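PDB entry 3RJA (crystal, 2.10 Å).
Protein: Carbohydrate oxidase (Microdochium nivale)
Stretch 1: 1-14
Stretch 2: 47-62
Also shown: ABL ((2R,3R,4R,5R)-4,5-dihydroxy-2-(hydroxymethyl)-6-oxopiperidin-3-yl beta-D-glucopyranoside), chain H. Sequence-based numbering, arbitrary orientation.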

ATOM      1  N   GLY A   1       9.891  18.390  28.880  1.00 24.06           N
ATOM      2  CA  GLY A   1       8.671  18.034  29.642  1.00 21.88           C
ATOM      3  C   GLY A   1       8.638  16.554  29.989  1.00 19.19           C
ATOM      4  O   GLY A   1       9.610  15.823  29.793  1.00 18.97           O
ATOM      5  N   ALA A   2       7.497  16.120  30.493  1.00 16.14           N
ATOM      6  CA  ALA A   2       7.365  14.788  31.063  1.00 15.81           C
ATOM      7  C   ALA A   2       7.717  13.643  30.069  1.00 15.35           C
ATOM      8  O   ALA A   2       8.437  12.726  30.441  1.00 13.55           O
ATOM      9  CB  ALA A   2       5.955  14.630  31.617  1.00 15.99           C
ATOM     10  N   ILE A   3       7.199  13.707  28.828  1.00 14.64           N
ATOM     11  CA  ILE A   3       7.432  12.649  27.827  1.00 14.82           C
ATOM     12  C   ILE A   3       8.904  12.599  27.404  1.00 14.88           C
ATOM     13  O   ILE A   3       9.479  11.514  27.295  1.00 13.83           O
ATOM     14  CB  ILE A   3       6.444  12.734  26.569  1.00 14.36           C
ATOM     15  CG1 ILE A   3       6.715  11.617  25.560  1.00 13.81           C
ATOM     16  CG2 ILE A   3       6.465  14.122  25.904  1.00 14.72           C
ATOM     17  CD1 ILE A   3       6.359  10.155  26.111  1.00 13.12           C
ATOM     18  N   GLU A   4       9.517  13.761  27.181  1.00 15.95           N
ATOM     19  CA  GLU A   4      10.952  13.802  26.851  1.00 17.85           C
ATOM     20  C   GLU A   4      11.762  13.134  27.993  1.00 17.85           C
ATOM     21  O   GLU A   4      12.598  12.266  27.764  1.00 17.39           O
ATOM     22  CB  GLU A   4      11.439  15.240  26.651  1.00 18.32           C
ATOM     23  CG  GLU A   4      10.886  15.982  25.403  1.00 21.38           C
ATOM     24  CD  GLU A   4       9.455  16.488  25.573  1.00 20.16           C
ATOM     25  OE1 GLU A   4       8.958  16.520  26.720  1.00 18.33           O
ATOM     26  OE2 GLU A   4       8.836  16.867  24.554  1.00 23.89           O
ATOM     27  N   ALA A   5      11.488  13.545  29.224  1.00 20.22           N
ATOM     28  CA  ALA A   5      12.186  13.006  30.403  1.00 21.54           C
ATOM     29  C   ALA A   5      12.010  11.498  30.462  1.00 18.06           C
ATOM     30  O   ALA A   5      12.970  10.770  30.674  1.00 17.37           O
ATOM     31  CB  ALA A   5      11.634  13.644  31.674  1.00 21.75           C
ATOM     32  N   CYS A   6      10.779  11.039  30.229  1.00 16.70           N
ATOM     33  CA  CYS A   6      10.474   9.598  30.276  1.00 17.03           C
ATOM     34  C   CYS A   6      11.274   8.817  29.245  1.00 17.25           C
ATOM     35  O   CYS A   6      11.808   7.761  29.551  1.00 20.50           O
ATOM     36  CB  CYS A   6       8.979   9.328  30.050  1.00 16.85           C
ATOM     37  SG  CYS A   6       8.537   7.586  30.270  0.82 15.81           S
ATOM     38  N   LEU A   7      11.322   9.326  28.016  1.00 15.43           N
ATOM     39  CA  LEU A   7      12.027   8.650  26.949  1.00 15.80           C
ATOM     40  C   LEU A   7      13.542   8.653  27.221  1.00 15.50           C
ATOM     41  O   LEU A   7      14.222   7.644  27.021  1.00 14.94           O
ATOM     42  CB  LEU A   7      11.714   9.324  25.599  1.00 14.98           C
ATOM     43  CG  LEU A   7      10.300   9.109  25.083  1.00 14.63           C
ATOM     44  CD1 LEU A   7       9.972  10.069  23.929  1.00 15.57           C
ATOM     45  CD2 LEU A   7      10.026   7.625  24.702  1.00 13.70           C
ATOM     46  N   SER A   8      14.058   9.791  27.675  1.00 16.70           N
ATOM     47  CA  SER A   8      15.491   9.917  27.934  1.00 19.61           C
ATOM     48  C   SER A   8      15.951   9.022  29.093  1.00 20.14           C
ATOM     49  O   SER A   8      17.007   8.412  29.001  1.00 21.58           O
ATOM     50  CB  SER A   8      15.861  11.371  28.166  1.00 21.77           C
ATOM     51  OG  SER A   8      16.058  11.996  26.918  1.00 28.66           O
ATOM     52  N   ALA A   9      15.138   8.931  30.151  1.00 19.96           N
ATOM     53  CA  ALA A   9      15.382   8.029  31.291  1.00 21.05           C
ATOM     54  C   ALA A   9      15.519   6.583  30.870  1.00 21.42           C
ATOM     55  O   ALA A   9      16.256   5.833  31.503  1.00 22.31           O
ATOM     56  CB  ALA A   9      14.252   8.149  32.334  1.00 19.45           C
ATOM     57  N   ALA A  10      14.809   6.196  29.803  1.00 20.58           N
ATOM     58  CA  ALA A  10      14.861   4.821  29.265  1.00 17.46           C
ATOM     59  C   ALA A  10      15.896   4.625  28.171  1.00 16.65           C
ATOM     60  O   ALA A  10      15.960   3.556  27.555  1.00 17.71           O
ATOM     61  CB  ALA A  10      13.468   4.396  28.756  1.00 17.54           C
ATOM     62  N   GLY A  11      16.732   5.635  27.931  1.00 16.77           N
ATOM     63  CA  GLY A  11      17.739   5.566  26.872  1.00 16.71           C
ATOM     64  C   GLY A  11      17.199   5.668  25.434  1.00 18.40           C
ATOM     65  O   GLY A  11      17.904   5.321  24.481  1.00 16.90           O
ATOM     66  N   VAL A  12      15.960   6.135  25.260  1.00 17.55           N
ATOM     67  CA  VAL A  12      15.377   6.228  23.912  1.00 17.19           C
ATOM     68  C   VAL A  12      15.760   7.557  23.265  1.00 16.06           C
ATOM     69  O   VAL A  12      15.455   8.604  23.817  1.00 15.39           O
ATOM     70  CB  VAL A  12      13.844   6.110  23.944  1.00 17.41           C
ATOM     71  CG1 VAL A  12      13.268   6.305  22.547  1.00 17.26           C
ATOM     72  CG2 VAL A  12      13.442   4.775  24.513  1.00 17.00           C
ATOM     73  N   PRO A  13      16.444   7.517  22.095  1.00 15.89           N
ATOM     74  CA  PRO A  13      16.780   8.786  21.413  1.00 15.51           C
ATOM     75  C   PRO A  13      15.514   9.547  21.021  1.00 15.11           C
ATOM     76  O   PRO A  13      14.491   8.946  20.661  1.00 13.82           O
ATOM     77  CB  PRO A  13      17.571   8.342  20.183  1.00 14.91           C
ATOM     78  CG  PRO A  13      18.016   6.918  20.493  1.00 14.76           C
ATOM     79  CD  PRO A  13      16.960   6.339  21.373  1.00 14.15           C
ATOM     80  N   ILE A  14      15.562  10.865  21.185  1.00 14.98           N
ATOM     81  CA  ILE A  14      14.426  11.697  20.877  1.00 15.51           C
ATOM     82  C   ILE A  14      14.860  12.764  19.893  1.00 15.51           C
ATOM     83  O   ILE A  14      16.012  13.127  19.879  1.00 16.49           O
ATOM     84  CB  ILE A  14      13.777  12.296  22.145  1.00 17.37           C
ATOM     85  CG1 ILE A  14      14.780  13.102  22.980  1.00 18.50           C
ATOM     86  CG2 ILE A  14      13.113  11.177  22.982  1.00 15.96           C
ATOM     87  CD1 ILE A  14      14.132  13.981  24.055  1.00 17.87           C
ATOM     88  N   ALA A  47      13.880  -2.824  22.097  1.00 12.44           N
ATOM     89  CA  ALA A  47      13.784  -2.348  23.459  1.00 12.24           C
ATOM     90  C   ALA A  47      13.376  -0.862  23.520  1.00 12.86           C
ATOM     91  O   ALA A  47      12.598  -0.458  24.401  1.00 15.40           O
ATOM     92  CB  ALA A  47      15.137  -2.585  24.190  1.00 11.80           C
ATOM     93  N   HIS A  48      13.898  -0.051  22.597  1.00 12.11           N
ATOM     94  CA  HIS A  48      13.481   1.346  22.481  1.00 12.36           C
ATOM     95  C   HIS A  48      11.979   1.454  22.194  1.00 13.33           C
ATOM     96  O   HIS A  48      11.273   2.267  22.822  1.00 12.73           O
ATOM     97  CB  HIS A  48      14.242   2.046  21.360  1.00 12.05           C
ATOM     98  CG  HIS A  48      15.678   2.342  21.682  1.00 13.14           C
ATOM     99  ND1 HIS A  48      16.607   2.635  20.700  1.00 12.59           N
ATOM    100  CD2 HIS A  48      16.343   2.394  22.868  1.00 12.47           C
ATOM    101  CE1 HIS A  48      17.786   2.851  21.270  1.00 13.49           C
ATOM    102  NE2 HIS A  48      17.657   2.702  22.581  1.00 13.19           N
ATOM    103  N   ILE A  49      11.509   0.660  21.216  1.00 12.57           N
ATOM    104  CA  ILE A  49      10.088   0.649  20.837  1.00 12.31           C
ATOM    105  C   ILE A  49       9.248   0.324  22.078  1.00 12.75           C
ATOM    106  O   ILE A  49       8.276   1.037  22.388  1.00 13.28           O
ATOM    107  CB  ILE A  49       9.785  -0.332  19.650  1.00 11.00           C
ATOM    108  CG1 ILE A  49      10.564   0.094  18.366  1.00 10.78           C
ATOM    109  CG2 ILE A  49       8.248  -0.402  19.372  1.00 11.40           C
ATOM    110  CD1 ILE A  49      10.557  -0.958  17.226  1.00 10.14           C
ATOM    111  N   GLN A  50       9.649  -0.743  22.781  1.00 11.95           N
ATOM    112  CA  GLN A  50       9.030  -1.152  24.033  1.00 12.36           C
ATOM    113  C   GLN A  50       8.999  -0.046  25.098  1.00 11.43           C
ATOM    114  O   GLN A  50       7.961   0.236  25.686  1.00 11.60           O
ATOM    115  CB  GLN A  50       9.768  -2.385  24.587  1.00 12.92           C
ATOM    116  CG  GLN A  50       9.187  -2.944  25.890  1.00 13.35           C
ATOM    117  CD  GLN A  50       9.947  -4.188  26.332  1.00 13.10           C
ATOM    118  OE1 GLN A  50      11.172  -4.226  26.276  1.00 12.67           O
ATOM    119  NE2 GLN A  50       9.219  -5.218  26.706  1.00 12.07           N
ATOM    120  N   SER A  51      10.133   0.587  25.337  1.00 11.09           N
ATOM    121  CA  SER A  51      10.200   1.648  26.322  1.00 11.16           C
ATOM    122  C   SER A  51       9.303   2.836  25.923  1.00 11.89           C
ATOM    123  O   SER A  51       8.693   3.489  26.796  1.00 11.06           O
ATOM    124  CB  SER A  51      11.651   2.124  26.444  1.00 12.32           C
ATOM    125  OG  SER A  51      12.467   1.068  26.949  1.00 13.61           O
ATOM    126  N   ALA A  52       9.246   3.129  24.616  1.00 10.60           N
ATOM    127  CA  ALA A  52       8.403   4.222  24.137  1.00 11.34           C
ATOM    128  C   ALA A  52       6.933   3.906  24.444  1.00 11.25           C
ATOM    129  O   ALA A  52       6.218   4.756  24.920  1.00 11.29           O
ATOM    130  CB  ALA A  52       8.628   4.510  22.619  1.00 10.21           C
ATOM    131  N   VAL A  53       6.506   2.676  24.196  1.00 11.62           N
ATOM    132  CA  VAL A  53       5.138   2.252  24.513  1.00 11.80           C
ATOM    133  C   VAL A  53       4.865   2.335  26.041  1.00 14.02           C
ATOM    134  O   VAL A  53       3.791   2.779  26.452  1.00 14.84           O
ATOM    135  CB  VAL A  53       4.824   0.862  23.866  1.00 11.70           C
ATOM    136  CG1 VAL A  53       3.517   0.228  24.366  1.00 11.27           C
ATOM    137  CG2 VAL A  53       4.802   0.987  22.333  1.00 11.27           C
ATOM    138  N   GLN A  54       5.842   1.967  26.875  1.00 14.28           N
ATOM    139  CA  GLN A  54       5.751   2.188  28.333  1.00 14.91           C
ATOM    140  C   GLN A  54       5.500   3.665  28.727  1.00 15.46           C
ATOM    141  O   GLN A  54       4.607   3.961  29.538  1.00 15.24           O
ATOM    142  CB  GLN A  54       7.051   1.732  29.017  1.00 16.73           C
ATOM    143  CG  GLN A  54       7.191   0.260  29.280  1.00 16.89           C
ATOM    144  CD  GLN A  54       8.345  -0.010  30.244  1.00 18.83           C
ATOM    145  OE1 GLN A  54       9.535   0.104  29.879  1.00 18.12           O
ATOM    146  NE2 GLN A  54       8.001  -0.352  31.493  1.00 16.89           N
ATOM    147  N   CYS A  55       6.292   4.590  28.177  1.00 13.79           N
ATOM    148  CA  CYS A  55       6.094   6.035  28.440  1.00 14.39           C
ATOM    149  C   CYS A  55       4.688   6.507  28.053  1.00 14.99           C
ATOM    150  O   CYS A  55       4.039   7.301  28.785  1.00 14.74           O
ATOM    151  CB  CYS A  55       7.156   6.861  27.688  1.00 13.86           C
ATOM    152  SG  CYS A  55       8.789   6.691  28.436  0.90 13.59           S
ATOM    153  N   ALA A  56       4.227   6.029  26.903  1.00 14.77           N
ATOM    154  CA  ALA A  56       2.894   6.389  26.419  1.00 16.47           C
ATOM    155  C   ALA A  56       1.872   5.969  27.473  1.00 15.62           C
ATOM    156  O   ALA A  56       0.998   6.767  27.853  1.00 15.33           O
ATOM    157  CB  ALA A  56       2.606   5.714  25.088  1.00 14.10           C
ATOM    158  N   LYS A  57       1.997   4.727  27.960  1.00 16.25           N
ATOM    159  CA  LYS A  57       1.101   4.219  29.024  1.00 18.71           C
ATOM    160  C   LYS A  57       1.183   5.059  30.311  1.00 18.30           C
ATOM    161  O   LYS A  57       0.160   5.411  30.911  1.00 18.52           O
ATOM    162  CB  LYS A  57       1.395   2.742  29.349  1.00 20.65           C
ATOM    163  CG  LYS A  57       0.515   2.230  30.503  1.00 21.99           C
ATOM    164  CD  LYS A  57       0.833   0.800  30.874  1.00 26.40           C
ATOM    165  CE  LYS A  57       0.058   0.361  32.098  1.00 25.87           C
ATOM    166  NZ  LYS A  57       0.358  -1.055  32.364  1.00 31.60           N
ATOM    167  N   LYS A  58       2.405   5.396  30.721  1.00 19.35           N
ATOM    168  CA  LYS A  58       2.621   6.205  31.930  1.00 20.89           C
ATOM    169  C   LYS A  58       1.950   7.592  31.869  1.00 19.87           C
ATOM    170  O   LYS A  58       1.395   8.063  32.863  1.00 18.52           O
ATOM    171  CB  LYS A  58       4.126   6.364  32.177  1.00 24.64           C
ATOM    172  CG  LYS A  58       4.469   7.026  33.502  1.00 32.41           C
ATOM    173  CD  LYS A  58       5.899   7.590  33.511  1.00 40.04           C
ATOM    174  CE  LYS A  58       6.459   7.721  34.935  1.00 41.09           C
ATOM    175  NZ  LYS A  58       6.771   6.360  35.527  1.00 45.18           N
ATOM    176  N   LEU A  59       1.996   8.236  30.697  1.00 17.87           N
ATOM    177  CA  LEU A  59       1.573   9.624  30.550  1.00 17.38           C
ATOM    178  C   LEU A  59       0.188   9.743  29.894  1.00 17.85           C
ATOM    179  O   LEU A  59      -0.240  10.846  29.522  1.00 17.55           O
ATOM    180  CB  LEU A  59       2.631  10.434  29.797  1.00 17.53           C
ATOM    181  CG  LEU A  59       4.011  10.431  30.499  1.00 20.72           C
ATOM    182  CD1 LEU A  59       5.100  11.007  29.607  1.00 21.11           C
ATOM    183  CD2 LEU A  59       3.991  11.160  31.846  1.00 19.82           C
ATOM    184  N   ASN A  60      -0.505   8.612  29.785  1.00 17.65           N
ATOM    185  CA  ASN A  60      -1.764   8.516  29.033  1.00 18.88           C
ATOM    186  C   ASN A  60      -1.728   9.171  27.633  1.00 16.98           C
ATOM    187  O   ASN A  60      -2.555  10.023  27.313  1.00 15.86           O
ATOM    188  CB  ASN A  60      -2.959   9.048  29.841  1.00 21.85           C
ATOM    189  CG  ASN A  60      -4.296   8.498  29.336  1.00 27.82           C
ATOM    190  OD1 ASN A  60      -4.367   7.435  28.682  1.00 32.64           O
ATOM    191  ND2 ASN A  60      -5.357   9.223  29.622  1.00 30.54           N
ATOM    192  N   LEU A  61      -0.778   8.758  26.799  1.00 15.17           N
ATOM    193  CA  LEU A  61      -0.684   9.284  25.441  1.00 14.46           C
ATOM    194  C   LEU A  61      -1.097   8.210  24.432  1.00 13.94           C
ATOM    195  O   LEU A  61      -0.918   7.015  24.695  1.00 14.21           O
ATOM    196  CB  LEU A  61       0.749   9.742  25.160  1.00 13.94           C
ATOM    197  CG  LEU A  61       1.381  10.768  26.119  1.00 15.42           C
ATOM    198  CD1 LEU A  61       2.891  10.934  25.832  1.00 13.68           C
ATOM    199  CD2 LEU A  61       0.668  12.151  26.041  1.00 15.53           C
ATOM    200  N   LYS A  62      -1.610   8.624  23.276  1.00 13.08           N
ATOM    201  CA  LYS A  62      -1.730   7.717  22.126  1.00 13.30           C
ATOM    202  C   LYS A  62      -0.353   7.607  21.467  1.00 14.66           C
ATOM    203  O   LYS A  62       0.448   8.583  21.447  1.00 11.98           O
ATOM    204  CB  LYS A  62      -2.778   8.220  21.115  1.00 14.66           C
ATOM    205  CG  LYS A  62      -4.186   8.475  21.727  1.00 14.40           C
ATOM    206  CD  LYS A  62      -4.639   7.271  22.560  1.00 15.00           C
ATOM    207  CE  LYS A  62      -6.133   7.353  22.962  1.00 17.26           C
ATOM    208  NZ  LYS A  62      -6.617   6.102  23.623  1.00 14.92           N
TER
HETATM  209  C1A ABL H 605      17.658  14.797  16.747  0.50 21.76           C
HETATM  210  O1A ABL H 605      16.719  15.570  16.444  0.50 19.31           O
HETATM  211  C2A ABL H 605      19.092  15.303  16.918  0.50 22.23           C
HETATM  212  O2A ABL H 605      19.220  16.459  16.095  0.50 23.90           O
HETATM  213  C3A ABL H 605      20.102  14.257  16.418  0.50 22.79           C
HETATM  214  O3A ABL H 605      21.425  14.736  16.722  0.50 24.11           O
HETATM  215  C4A ABL H 605      19.881  12.945  17.116  0.50 21.59           C
HETATM  216  O1  ABL H 605      20.822  11.961  16.645  0.50 24.03           O
HETATM  217  C5A ABL H 605      18.488  12.463  16.630  0.50 20.25           C
HETATM  218  N5  ABL H 605      17.456  13.473  16.927  0.50 20.01           N
HETATM  219  C6A ABL H 605      18.083  11.176  17.386  0.50 18.31           C
HETATM  220  O6A ABL H 605      18.551  11.215  18.721  0.50 16.40           O
HETATM  221  C1  ABL H 605      21.816  11.373  17.521  0.50 27.42           C
HETATM  222  C2  ABL H 605      22.621  10.328  16.724  0.50 28.90           C
HETATM  223  O2  ABL H 605      21.756   9.306  16.220  0.50 28.96           O
HETATM  224  C3  ABL H 605      23.693   9.699  17.603  0.50 29.69           C
HETATM  225  O3  ABL H 605      24.517   8.913  16.763  0.50 30.26           O
HETATM  226  C4  ABL H 605      24.504  10.798  18.358  0.50 29.86           C
HETATM  227  O4  ABL H 605      25.345  10.197  19.332  0.50 30.60           O
HETATM  228  C5  ABL H 605      23.564  11.796  19.045  0.50 29.63           C
HETATM  229  O5  ABL H 605      22.710  12.339  18.026  0.50 29.53           O
HETATM  230  C6  ABL H 605      24.270  12.891  19.855  0.50 30.59           C
HETATM  231  O6  ABL H 605      25.203  13.659  19.141  0.50 30.97           O
HETATM  232  O   HOH W   1      14.836   1.558  25.959  1.00 13.11           O
HETATM  233  O   HOH W   2      19.502   2.920  24.861  1.00 24.79           O

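A disulfide joins the two stretches: Cys6 SG and Cys55 SG lie 2.1 Å apart, with a chi3 of -91°. This is close to the relaxed right angle of such a bond. Both cysteines point their CA-to-CB bonds toward the other stretch, Cys6 in rotamer t and Cys55 in rotamer m. Their CA atoms are 5.9 Å apart. No direct hydrogen bond crosses the contact, so the covalent link is backed by apolar packing and two waters.

The helices 2-9 and 47-58 run in roughly opposite directions, at 146°. Their axes approach to 9.4 Å. Ala52 is buried, and Leu7 CD2 rests 3.8 Å from Ala52 CA, so the methyl packs close to the backbone there. The same methyl, Leu7 CD2, is 4.0 Å from Cys55 SG, so Leu7 packs against the disulfide.

At the start of stretch 1, Ile3 does much of the packing. Its CA-to-CB bond points sideways, but the end of the side chain reaches stretch 2. Ile3 CD1 lies 3.7 Å from Cys55 CB and 3.6 Å from Leu61 CD1. The CA-to-CB bond of Leu59, the first residue to leave helical phi/psi after its helix, points toward stretch 1. Leu59 CD1 sits 3.4 Å from Ile3 CA, and Leu59 CD2 is 4.0 Å from Ala2 CB. The branched side chains of Ile3, Leu59 and Leu61 make an apolar cluster beside the disulfide.

Past helix 2-9, the chain turns at Gly11. Its phi of 73° is positive, which favours glycine. Val12 N then donates to Leu7 O at 2.9 Å and ties the turn back to the helix. Val12 is buried, and Val12 CG2 packs 3.7 Å from Ser51 CB. Ala10 CB is also 3.7 Å from Ser51 CB, so two small residues meet there.

The CA-to-CB bond of His48 points sideways, but its ring reaches stretch 1. Pro13 CD lies over one face of the ring, 3.8 Å from the centroid and 19° off the normal, in a CH-pi contact. Val12 CA lies over the same face. His48 ND1 is hydrogen-bonded elsewhere in the structure.

Water completes the polar side. Water 2 donates to Gly11 O at 2.9 Å and is hydrogen-bonded to His48 NE2, also at 2.9 Å. It bridges a pair whose direct approach, Gly11 O to His48 NE2 at 3.2 Å, has a poor angle for a hydrogen bond. Water 1 donates to Ala10 O at 2.8 Å and is hydrogen-bonded to Ser51 OG at 2.6 Å.

In all, 569 Å² is buried, summed over both sides.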